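PDB 6SJ9: proteasome accessory factor B/C (PafBC) from Paenarthrobacter aurescens, which regulates transcription in the bacterial DNA damage response, probably binding DNA through its winged helix-turn-helix domains. Local coordinates for residues A[91-96]-A[462-467]; A[189-194]-A[282-287]; A[353-358]-A[383-388]; A[400-405]-A[411-416]. All coordinates share one frame; numbering follows the deposited sequence.

Contact 1: residues A[91-96]-A[462-467]; sequences VSLTPA and TIKLTG
K464, a lysine stretched along a neighbouring strand, meets V91, L93 and S92 in turn, and shows how one long side chain can serve apolar and polar partners at different points along its length. The strand formed by 91-93 runs roughly antiparallel to helix 462-467, their axes 9.1 Å apart at closest approach. At the root of the lysine, V91 CG1 lies against the helix backbone, 3.6 Å from K464 O, and also stands 4.1 Å from K464 CB. CG sits beside the backbone N and anti to the carbonyl carbon (chi1 -63°); with every later torsion extended, the chain leaves the helix as a straight rod. Its CD passes L93 CD2 at 4.0 Å, and the leucine and lysine chains run alongside each other, heading opposite ways. CE then comes within 3.7 Å of S92 O, and NZ closes on the same oxygen with a hydrogen bond of 2.7 Å, approaching almost in line with the carbonyl (C=O...N angle 167°). The acceptor is the backbone carbonyl of S92; the CB of that residue points away from the helix. The ammonium has a second mate in E97 OE1, a salt bridge that probably helps keep its charge in place at this partly buried position. E97 also accepts from T94 N, while T94, the N-cap residue, turns its own side chain to a backbone N of the first turn of helix 95-118. This reciprocal pairing is characteristic of a capping box, and K464 ties it from outside to helix 457-469 at the strand-to-helix junction.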
# COMPACT_ATOMS: atom_id res chain seq x y z
N VAL A 91 5.90 17.16 -9.56
CA VAL A 91 5.18 16.59 -10.69
C VAL A 91 3.70 16.91 -10.52
O VAL A 91 3.20 17.06 -9.41
CB VAL A 91 5.39 15.05 -10.84
CG1 VAL A 91 6.88 14.64 -10.81
CG2 VAL A 91 4.63 14.29 -9.78
N SER A 92 3.00 17.04 -11.64
CA SER A 92 1.56 17.22 -11.63
C SER A 92 0.94 15.93 -12.10
O SER A 92 1.25 15.46 -13.20
CB SER A 92 1.12 18.35 -12.54
OG SER A 92 1.88 19.47 -12.22
N LEU A 93 0.04 15.39 -11.29
CA LEU A 93 -0.51 14.08 -11.57
C LEU A 93 -1.97 14.20 -11.93
O LEU A 93 -2.70 14.98 -11.32
CB LEU A 93 -0.34 13.15 -10.35
CG LEU A 93 1.11 12.83 -9.99
CD1 LEU A 93 1.20 11.88 -8.81
CD2 LEU A 93 1.81 12.24 -11.22
N THR A 94 -2.39 13.47 -12.95
CA THR A 94 -3.81 13.28 -13.19
C THR A 94 -4.39 12.29 -12.17
O THR A 94 -3.67 11.48 -11.58
CB THR A 94 -4.05 12.74 -14.58
OG1 THR A 94 -3.60 11.38 -14.60
CG2 THR A 94 -3.31 13.61 -15.66
N PRO A 95 -5.72 12.30 -12.00
CA PRO A 95 -6.32 11.29 -11.12
C PRO A 95 -5.97 9.86 -11.50
O PRO A 95 -5.63 9.07 -10.61
CB PRO A 95 -7.82 11.59 -11.23
CG PRO A 95 -7.87 13.14 -11.57
CD PRO A 95 -6.68 13.32 -12.49
N ALA A 96 -5.97 9.52 -12.78
CA ALA A 96 -5.56 8.19 -13.18
C ALA A 96 -4.14 7.90 -12.68
O ALA A 96 -3.91 6.91 -11.97
CB ALA A 96 -5.66 8.01 -14.70
N THR A 462 5.26 6.66 -14.44
CA THR A 462 6.62 6.11 -14.32
C THR A 462 7.67 7.12 -14.80
O THR A 462 8.67 7.36 -14.12
CB THR A 462 6.73 4.81 -15.10
OG1 THR A 462 5.82 3.88 -14.51
CG2 THR A 462 8.20 4.23 -15.11
N ILE A 463 7.42 7.76 -15.94
CA ILE A 463 8.33 8.77 -16.47
C ILE A 463 8.41 9.96 -15.50
O ILE A 463 9.49 10.44 -15.18
CB ILE A 463 7.85 9.19 -17.88
CG1 ILE A 463 7.91 7.97 -18.79
CG2 ILE A 463 8.70 10.30 -18.51
CD1 ILE A 463 7.34 8.20 -20.21
N LYS A 464 7.26 10.44 -15.03
CA LYS A 464 7.27 11.60 -14.12
C LYS A 464 8.02 11.29 -12.83
O LYS A 464 8.86 12.08 -12.38
CB LYS A 464 5.85 12.05 -13.82
CG LYS A 464 5.12 12.53 -15.04
CD LYS A 464 3.67 12.88 -14.69
CE LYS A 464 2.94 13.52 -15.90
NZ LYS A 464 1.60 13.94 -15.41
N LEU A 465 7.78 10.12 -12.23
CA LEU A 465 8.48 9.79 -11.00
C LEU A 465 9.96 9.54 -11.25
O LEU A 465 10.77 9.74 -10.34
CB LEU A 465 7.87 8.58 -10.31
CG LEU A 465 6.73 8.84 -9.32
CD1 LEU A 465 7.31 9.35 -8.04
CD2 LEU A 465 5.82 9.89 -9.88
N THR A 466 10.32 9.09 -12.46
CA THR A 466 11.73 8.94 -12.82
C THR A 466 12.45 10.28 -12.74
O THR A 466 13.58 10.36 -12.26
CB THR A 466 11.86 8.35 -14.23
OG1 THR A 466 11.34 7.02 -14.27
CG2 THR A 466 13.34 8.32 -14.71
N GLY A 467 11.81 11.34 -13.21
CA GLY A 467 12.40 12.66 -13.11
C GLY A 467 12.55 13.11 -11.67
O GLY A 467 13.47 13.85 -11.35

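Contact 2: residues A[189-194]-A[282-287]; sequences FGQWYL and FRDPEQ
Q191 and Q287 bring their side-chain amides together across this surface contact, a small example of how two domains can meet through flat polar groups. The amide planes are nearly parallel, only 9° apart, and Q191 CD lies 3.9 Å from Q287 CD. Q191 gets there by bending: CG stands beside the backbone N and the chain folds at its second torsion (chi2 -48°), whereas Q287 reaches across as an extended chain. The carboxylate of D284 flanks the Q191 amide, turned steeply against it. Further along, F189 O and R283 NH2 are 4.4 Å apart, a loose approach oblique to the guanidinium, whose firmer partner is E241. Were Q191 replaced by alanine, the Q287 amide would probably lose its flat neighbour and a gap would open beside the D284 carboxylate. The second shell holds D284 from several directions. Its OD2 takes a salt bridge from R208 and a hydrogen bond from S210, while OD1 caps the following helix by accepting from E286 N at 3.0 Å, the N-H coming from well above the carboxylate plane. On the other segment, F189 and G190 both adopt left-handed backbone conformations, as in a type I' turn, and so swing Q191 onto the start of its strand. That strand, 191-198, runs between strands 175-188 and 203-208 of the WYL sheet. Facing it, helix 285-294 follows strand 275-282 of the ferredoxin-like WCX domain, where F282 packs on strand 245-252 and E286 bridges to R313 of helix 305-323.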
# COMPACT_ATOMS: atom_id res chain seq x y z
N PHE A 189 -9.46 14.83 1.63
CA PHE A 189 -8.29 15.06 2.47
C PHE A 189 -7.78 13.75 3.07
O PHE A 189 -7.24 13.73 4.19
CB PHE A 189 -8.63 16.05 3.59
CG PHE A 189 -9.55 17.16 3.14
CD1 PHE A 189 -9.15 18.09 2.18
CD2 PHE A 189 -10.84 17.26 3.65
CE1 PHE A 189 -10.01 19.11 1.77
CE2 PHE A 189 -11.72 18.28 3.24
CZ PHE A 189 -11.29 19.20 2.30
N GLY A 190 -7.90 12.65 2.31
CA GLY A 190 -7.52 11.34 2.78
C GLY A 190 -8.53 10.65 3.71
O GLY A 190 -8.41 9.44 3.92
N GLN A 191 -9.55 11.36 4.20
CA GLN A 191 -10.45 10.85 5.24
C GLN A 191 -11.84 10.53 4.68
O GLN A 191 -12.37 11.28 3.86
CB GLN A 191 -10.58 11.89 6.37
CG GLN A 191 -9.27 12.15 7.12
CD GLN A 191 -8.59 10.83 7.52
OE1 GLN A 191 -7.64 10.37 6.86
NE2 GLN A 191 -9.08 10.21 8.60
N TRP A 192 -12.44 9.46 5.20
CA TRP A 192 -13.68 8.94 4.64
C TRP A 192 -14.90 9.42 5.42
O TRP A 192 -14.89 9.51 6.65
CB TRP A 192 -13.67 7.43 4.60
CG TRP A 192 -12.89 6.84 3.46
CD1 TRP A 192 -11.55 6.51 3.43
CD2 TRP A 192 -13.39 6.57 2.15
NE1 TRP A 192 -11.22 5.99 2.20
CE2 TRP A 192 -12.32 6.03 1.39
CE3 TRP A 192 -14.64 6.73 1.54
CZ2 TRP A 192 -12.45 5.65 0.05
CZ3 TRP A 192 -14.78 6.35 0.19
CH2 TRP A 192 -13.68 5.81 -0.54
N TYR A 193 -15.96 9.66 4.69
CA TYR A 193 -17.19 10.24 5.20
C TYR A 193 -18.36 9.42 4.67
O TYR A 193 -18.30 8.92 3.54
CB TYR A 193 -17.41 11.67 4.72
CG TYR A 193 -16.32 12.64 5.16
CD1 TYR A 193 -15.09 12.67 4.53
CD2 TYR A 193 -16.53 13.51 6.23
CE1 TYR A 193 -14.09 13.57 4.95
CE2 TYR A 193 -15.54 14.41 6.65
CZ TYR A 193 -14.33 14.42 6.00
OH TYR A 193 -13.34 15.30 6.43
N LEU A 194 -19.43 9.39 5.46
CA LEU A 194 -20.75 8.91 5.05
C LEU A 194 -21.66 10.13 4.93
O LEU A 194 -21.67 11.02 5.80
CB LEU A 194 -21.29 7.95 6.12
CG LEU A 194 -22.79 7.62 5.98
CD1 LEU A 194 -23.13 6.71 4.78
CD2 LEU A 194 -23.28 7.01 7.28
N PHE A 282 -1.38 17.73 13.19
CA PHE A 282 -2.39 16.76 12.79
C PHE A 282 -3.70 17.52 12.69
O PHE A 282 -3.84 18.61 13.25
CB PHE A 282 -2.49 15.62 13.80
CG PHE A 282 -3.14 16.03 15.10
CD1 PHE A 282 -2.43 16.74 16.04
CD2 PHE A 282 -4.45 15.66 15.40
CE1 PHE A 282 -3.02 17.11 17.25
CE2 PHE A 282 -5.04 16.01 16.61
CZ PHE A 282 -4.33 16.74 17.53
N ARG A 283 -4.66 16.93 11.96
CA ARG A 283 -6.01 17.47 11.85
C ARG A 283 -7.01 16.63 12.64
O ARG A 283 -7.70 17.17 13.50
CB ARG A 283 -6.45 17.66 10.39
CG ARG A 283 -5.52 18.65 9.66
CD ARG A 283 -5.82 18.90 8.18
NE ARG A 283 -5.39 17.83 7.28
CZ ARG A 283 -4.92 18.03 6.05
NH1 ARG A 283 -4.75 19.28 5.61
NH2 ARG A 283 -4.57 17.00 5.29
N ASP A 284 -7.10 15.32 12.36
CA ASP A 284 -8.05 14.43 13.04
C ASP A 284 -7.35 13.70 14.17
O ASP A 284 -6.43 12.91 13.90
CB ASP A 284 -8.65 13.43 12.04
CG ASP A 284 -9.70 12.48 12.69
OD1 ASP A 284 -10.00 12.56 13.91
OD2 ASP A 284 -10.29 11.68 11.94
N PRO A 285 -7.77 13.88 15.42
CA PRO A 285 -7.10 13.20 16.53
C PRO A 285 -7.31 11.70 16.56
O PRO A 285 -6.47 11.00 17.13
CB PRO A 285 -7.70 13.86 17.78
CG PRO A 285 -8.93 14.53 17.32
CD PRO A 285 -8.78 14.85 15.87
N GLU A 286 -8.39 11.17 15.97
CA GLU A 286 -8.52 9.72 15.92
C GLU A 286 -7.48 9.14 14.99
O GLU A 286 -6.94 8.06 15.25
CB GLU A 286 -9.92 9.28 15.50
CG GLU A 286 -10.91 9.56 16.58
CD GLU A 286 -10.53 8.82 17.84
OE1 GLU A 286 -10.03 7.66 17.73
OE2 GLU A 286 -10.72 9.39 18.94
N GLN A 287 -7.16 9.85 13.92
CA GLN A 287 -6.16 9.36 12.99
C GLN A 287 -4.78 9.32 13.63
O GLN A 287 -4.08 8.30 13.55
CB GLN A 287 -6.14 10.21 11.74
CG GLN A 287 -5.44 9.49 10.64
CD GLN A 287 -5.25 10.33 9.44
OE1 GLN A 287 -5.92 11.36 9.29
NE2 GLN A 287 -4.39 9.87 8.51

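Contact 3: residues A[353-358]-A[383-388]; sequences LQLVPF and DDLKIL
Within the PafC helix-turn-helix domain, L355 of helix 346-360 packs on D384 and L385 of helix 378-389, the helix that by its place in the order of the domain, after 367-374 and before the hairpin wing, probably corresponds to the recognition helix. The contact is a textbook instance of one leucine methyl touching two adjacent side chains. L355 CD1 does all the close touching: it lies 3.7 Å from L385 CD2 and 4.2 Å from L385 CG, and it also comes within 4.0 Å of D384 CB. With CG beside the backbone N (chi1 -58°) and CD1 extended outward, the branch is directed straight at the opposing helix. It crosses the D384 side chain at about a right angle and meets L385 more slantwise. F374 of helix 367-374 also touches L355, so all three helices share this core residue. Helix 346-360 is kinked just here, since the backbone N atoms of P357 and F358 make no bond to the preceding turn. L355 O lies at the edge of the F358 ring, in its plane. L385 and L388 both reach L359, one turn further along the same helix. The meeting is purely apolar at L355, yet D384 is a buried acid whose aliphatic CB alone is offered to the leucine. Its oxygens are turned to helix 346-360, OD2 to R351 in a salt bridge and OD1 to Q348 in a hydrogen bond, which would probably keep the carboxylate ionised beside the hydrocarbon.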
# COMPACT_ATOMS: atom_id res chain seq x y z
N LEU A 353 -5.53 -2.33 -12.34
CA LEU A 353 -5.08 -1.27 -13.22
C LEU A 353 -6.17 -0.88 -14.22
O LEU A 353 -6.32 0.30 -14.56
CB LEU A 353 -3.80 -1.69 -13.95
CG LEU A 353 -2.57 -1.76 -13.06
CD1 LEU A 353 -1.46 -2.32 -13.86
CD2 LEU A 353 -2.21 -0.37 -12.52
N GLN A 354 -6.92 -1.87 -14.72
CA GLN A 354 -7.95 -1.66 -15.72
C GLN A 354 -9.22 -1.08 -15.13
O GLN A 354 -10.12 -0.69 -15.88
CB GLN A 354 -8.27 -2.99 -16.43
CG GLN A 354 -7.19 -3.40 -17.40
CD GLN A 354 -7.27 -4.86 -17.77
OE1 GLN A 354 -8.33 -5.46 -17.78
NE2 GLN A 354 -6.10 -5.47 -17.99
N LEU A 355 -9.33 -1.05 -13.81
CA LEU A 355 -10.43 -0.32 -13.20
C LEU A 355 -10.19 1.18 -13.29
O LEU A 355 -11.15 1.95 -13.33
CB LEU A 355 -10.60 -0.73 -11.73
CG LEU A 355 -10.84 -2.20 -11.46
CD1 LEU A 355 -11.13 -2.42 -9.95
CD2 LEU A 355 -12.04 -2.68 -12.26
N VAL A 356 -8.92 1.61 -13.35
CA VAL A 356 -8.62 3.05 -13.27
C VAL A 356 -9.36 3.84 -14.35
O VAL A 356 -10.02 4.84 -14.01
CB VAL A 356 -7.10 3.27 -13.28
CG1 VAL A 356 -6.76 4.79 -13.30
CG2 VAL A 356 -6.47 2.60 -12.07
N PRO A 357 -9.34 3.45 -15.64
CA PRO A 357 -10.08 4.26 -16.66
C PRO A 357 -11.58 4.38 -16.38
O PRO A 357 -12.17 5.41 -16.73
CB PRO A 357 -9.81 3.52 -17.98
CG PRO A 357 -8.48 2.85 -17.76
CD PRO A 357 -8.50 2.41 -16.27
N PHE A 358 -12.21 3.36 -15.79
CA PHE A 358 -13.62 3.49 -15.40
C PHE A 358 -13.80 4.51 -14.29
O PHE A 358 -14.68 5.36 -14.36
CB PHE A 358 -14.18 2.15 -14.90
CG PHE A 358 -14.27 1.12 -15.96
CD1 PHE A 358 -15.37 1.11 -16.85
CD2 PHE A 358 -13.26 0.19 -16.12
CE1 PHE A 358 -15.48 0.16 -17.84
CE2 PHE A 358 -13.35 -0.74 -17.11
CZ PHE A 358 -14.45 -0.77 -18.00
N ASP A 383 -14.33 -5.89 -3.52
CA ASP A 383 -13.11 -6.16 -2.78
C ASP A 383 -11.88 -5.63 -3.55
O ASP A 383 -10.95 -5.11 -2.93
CB ASP A 383 -12.96 -7.65 -2.48
CG ASP A 383 -12.08 -7.87 -1.26
OD1 ASP A 383 -12.35 -7.21 -0.23
OD2 ASP A 383 -11.13 -8.69 -1.29
N ASP A 384 -11.85 -5.77 -4.88
CA ASP A 384 -10.78 -5.16 -5.67
C ASP A 384 -10.69 -3.68 -5.40
O ASP A 384 -9.60 -3.15 -5.27
CB ASP A 384 -10.99 -5.34 -7.19
CG ASP A 384 -10.85 -6.78 -7.64
OD1 ASP A 384 -10.22 -7.60 -6.96
OD2 ASP A 384 -11.36 -7.07 -8.73
N LEU A 385 -11.84 -3.01 -5.31
CA LEU A 385 -11.82 -1.57 -5.11
C LEU A 385 -11.38 -1.22 -3.70
O LEU A 385 -10.69 -0.22 -3.50
CB LEU A 385 -13.19 -0.94 -5.43
CG LEU A 385 -13.56 -0.96 -6.90
CD1 LEU A 385 -14.99 -0.60 -7.17
CD2 LEU A 385 -12.67 0.03 -7.63
N LYS A 386 -11.79 -2.02 -2.70
CA LYS A 386 -11.34 -1.76 -1.32
C LYS A 386 -9.82 -1.89 -1.22
O LYS A 386 -9.18 -1.12 -0.51
CB LYS A 386 -12.03 -2.72 -0.34
CG LYS A 386 -13.55 -2.36 -0.04
CD LYS A 386 -14.31 -3.57 0.59
CE LYS A 386 -13.60 -4.21 1.83
NZ LYS A 386 -14.31 -5.50 2.23
N ILE A 387 -9.23 -2.89 -1.88
CA ILE A 387 -7.77 -3.00 -1.88
C ILE A 387 -7.15 -1.77 -2.51
O ILE A 387 -6.19 -1.20 -2.00
CB ILE A 387 -7.33 -4.27 -2.63
CG1 ILE A 387 -7.73 -5.51 -1.85
CG2 ILE A 387 -5.76 -4.22 -2.83
CD1 ILE A 387 -7.82 -6.74 -2.71
N LEU A 388 -7.73 -1.32 -3.63
CA LEU A 388 -7.12 -0.26 -4.40
C LEU A 388 -7.27 1.11 -3.73
O LEU A 388 -6.29 1.87 -3.62
CB LEU A 388 -7.74 -0.21 -5.82
CG LEU A 388 -7.26 0.94 -6.72
CD1 LEU A 388 -5.78 0.69 -7.02
CD2 LEU A 388 -8.02 1.01 -8.06

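Contact 4: residues A[400-405]-A[411-416]; sequences DLLDIQ and VYISEH
D403 O is gripped by the backbone N and the hydroxyl of S414, a case of a carbonyl that takes several donors beside a strand pair. S414 N gives it a hydrogen bond of 2.9 Å, S414 OG adds a weak one at 3.3 Å, and the CA-H of I413 makes a further contact, I413 CA lying 3.3 Å from D403 O. Next to it, Q405 N donates to Y412 O over 2.9 Å, almost straight at 174°, and Y412 N returns the bond to Q405 O, so that Q405 and Y412 form an antiparallel hydrogen-bonded pair next to the non-hydrogen-bonded pair of I404 and I413. The two strands make the beta hairpin that follows the helices of the PafC domain, as the wing does in a winged helix-turn-helix. V411 continues the pairing to L365, while I404 bonds to S187, joining the wing to the WYL sheet. On one face, I404 CG1 and I413 CG1 lie side by side, 4.1 Å apart. On the other, Q405 CB sits over the face of the Y412 ring in a CH-pi contact, 3.8 Å from its centroid and nearer the ring's border than its middle. A chi1 of 54°, with CG between the backbone N and the carbonyl carbon, puts the ring there. Its hydroxyl bonds E407, and H410 stacks on the ring. With the ring of Y412 cut back to an alanine, E407 is likely to lose its hydroxyl partner and Q405 CB its aromatic cover. Toward the open end, a water accepts from D403 N and donates to S414 O, each at 2.8 Å.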
# COMPACT_ATOMS: atom_id res chain seq x y z
N ASP A 400 -3.53 14.73 -0.34
CA ASP A 400 -4.40 15.67 -1.03
C ASP A 400 -4.44 15.40 -2.53
O ASP A 400 -4.40 16.33 -3.33
CB ASP A 400 -3.97 17.11 -0.74
CG ASP A 400 -2.46 17.35 -0.94
OD1 ASP A 400 -1.77 16.51 -1.57
OD2 ASP A 400 -1.96 18.41 -0.49
N LEU A 401 -4.43 14.13 -2.93
CA LEU A 401 -4.42 13.78 -4.34
C LEU A 401 -5.73 13.21 -4.92
O LEU A 401 -6.05 13.52 -6.06
CB LEU A 401 -3.27 12.78 -4.57
CG LEU A 401 -2.47 12.70 -5.88
CD1 LEU A 401 -2.03 14.08 -6.34
CD2 LEU A 401 -1.25 11.76 -5.76
N LEU A 402 -6.48 12.38 -4.18
CA LEU A 402 -7.68 11.71 -4.70
C LEU A 402 -8.97 12.13 -4.00
O LEU A 402 -9.13 11.92 -2.79
CB LEU A 402 -7.55 10.19 -4.61
CG LEU A 402 -6.50 9.69 -5.59
CD1 LEU A 402 -6.58 8.22 -5.74
CD2 LEU A 402 -6.68 10.38 -6.90
N ASP A 403 -9.94 12.61 -4.77
CA ASP A 403 -11.30 12.78 -4.27
C ASP A 403 -12.13 11.62 -4.80
O ASP A 403 -12.33 11.51 -6.02
CB ASP A 403 -11.96 14.09 -4.71
CG ASP A 403 -11.33 15.32 -4.09
OD1 ASP A 403 -11.79 16.43 -4.43
OD2 ASP A 403 -10.38 15.18 -3.28
N ILE A 404 -12.66 10.81 -3.88
CA ILE A 404 -13.41 9.60 -4.18
C ILE A 404 -14.85 9.76 -3.69
O ILE A 404 -15.07 10.21 -2.55
CB ILE A 404 -12.75 8.38 -3.52
CG1 ILE A 404 -11.33 8.27 -4.07
CG2 ILE A 404 -13.54 7.12 -3.87
CD1 ILE A 404 -10.40 7.44 -3.27
N GLN A 405 -15.81 9.43 -4.57
CA GLN A 405 -17.24 9.28 -4.25
C GLN A 405 -17.65 7.82 -4.52
O GLN A 405 -17.39 7.28 -5.61
CB GLN A 405 -18.17 10.16 -5.10
CG GLN A 405 -18.11 11.64 -4.85
CD GLN A 405 -16.77 12.24 -5.28
OE1 GLN A 405 -16.23 13.06 -4.58
NE2 GLN A 405 -16.25 11.83 -6.44
N VAL A 411 -18.93 4.14 -8.41
CA VAL A 411 -17.69 4.65 -7.81
C VAL A 411 -16.99 5.56 -8.81
O VAL A 411 -16.79 5.18 -9.97
CB VAL A 411 -16.73 3.53 -7.35
CG1 VAL A 411 -15.55 4.15 -6.43
CG2 VAL A 411 -17.49 2.46 -6.60
N TYR A 412 -16.61 6.75 -8.37
CA TYR A 412 -15.92 7.63 -9.31
C TYR A 412 -14.94 8.51 -8.55
O TYR A 412 -15.18 8.91 -7.40
CB TYR A 412 -16.90 8.46 -10.18
CG TYR A 412 -17.95 9.26 -9.46
CD1 TYR A 412 -19.02 8.65 -8.81
CD2 TYR A 412 -17.89 10.66 -9.45
CE1 TYR A 412 -19.98 9.40 -8.15
CE2 TYR A 412 -18.86 11.42 -8.80
CZ TYR A 412 -19.89 10.79 -8.14
OH TYR A 412 -20.84 11.56 -7.49
N ILE A 413 -13.80 8.72 -9.19
CA ILE A 413 -12.70 9.55 -8.70
C ILE A 413 -12.83 10.86 -9.44
O ILE A 413 -12.65 10.90 -10.66
CB ILE A 413 -11.35 8.85 -8.94
CG1 ILE A 413 -11.32 7.56 -8.13
CG2 ILE A 413 -10.22 9.75 -8.54
CD1 ILE A 413 -10.05 6.72 -8.23
N SER A 414 -13.28 11.90 -8.75
CA SER A 414 -13.63 13.16 -9.40
C SER A 414 -12.42 13.87 -10.02
O SER A 414 -11.33 13.92 -9.43
CB SER A 414 -14.37 14.07 -8.41
OG SER A 414 -13.58 14.35 -7.27
N GLU A 415 -12.59 14.34 -11.25
CA GLU A 415 -11.58 15.11 -11.97
C GLU A 415 -11.82 16.60 -11.73
O GLU A 415 -12.80 17.18 -12.22
CB GLU A 415 -11.60 14.78 -13.46
CG GLU A 415 -10.77 15.75 -14.33
CD GLU A 415 -9.26 15.53 -14.28
OE1 GLU A 415 -8.72 14.93 -15.23
OE2 GLU A 415 -8.61 15.98 -13.31
N HIS A 416 -10.94 17.22 -10.95
CA HIS A 416 -10.81 18.67 -10.85
C HIS A 416 -10.12 19.18 -12.11
O HIS A 416 -8.89 19.11 -12.23
CB HIS A 416 -10.07 19.01 -9.56
CG HIS A 416 -8.85 18.16 -9.35
ND1 HIS A 416 -7.65 18.40 -9.99
CD2 HIS A 416 -8.66 17.06 -8.59
CE1 HIS A 416 -6.77 17.48 -9.63
NE2 HIS A 416 -7.35 16.66 -8.78
O HOH W 1 -9.52 13.13 -7.49

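Contact 1 closes a loop of 365 residues within which the other three are nested, in chain order 2, 3 and 4. Contacts 3 and 4 are neighbours, their centres 13 Å apart, in the one PafC domain: helix 378-389 leads on to strand 404-407, and L385 packs on V411. Contacts 1 and 2 lie furthest apart, 26 Å between centres. Contact 4 is the meeting point, for P95 of contact 1 touches E415 and I413, and W192 of contact 2 rests on I404, strands 191-198 and 404-407 belonging to the same sheet. A96 also packs on V356 of contact 3. Through that sheet and packing the wing probably links the first WYL-WCX half to the helical domains.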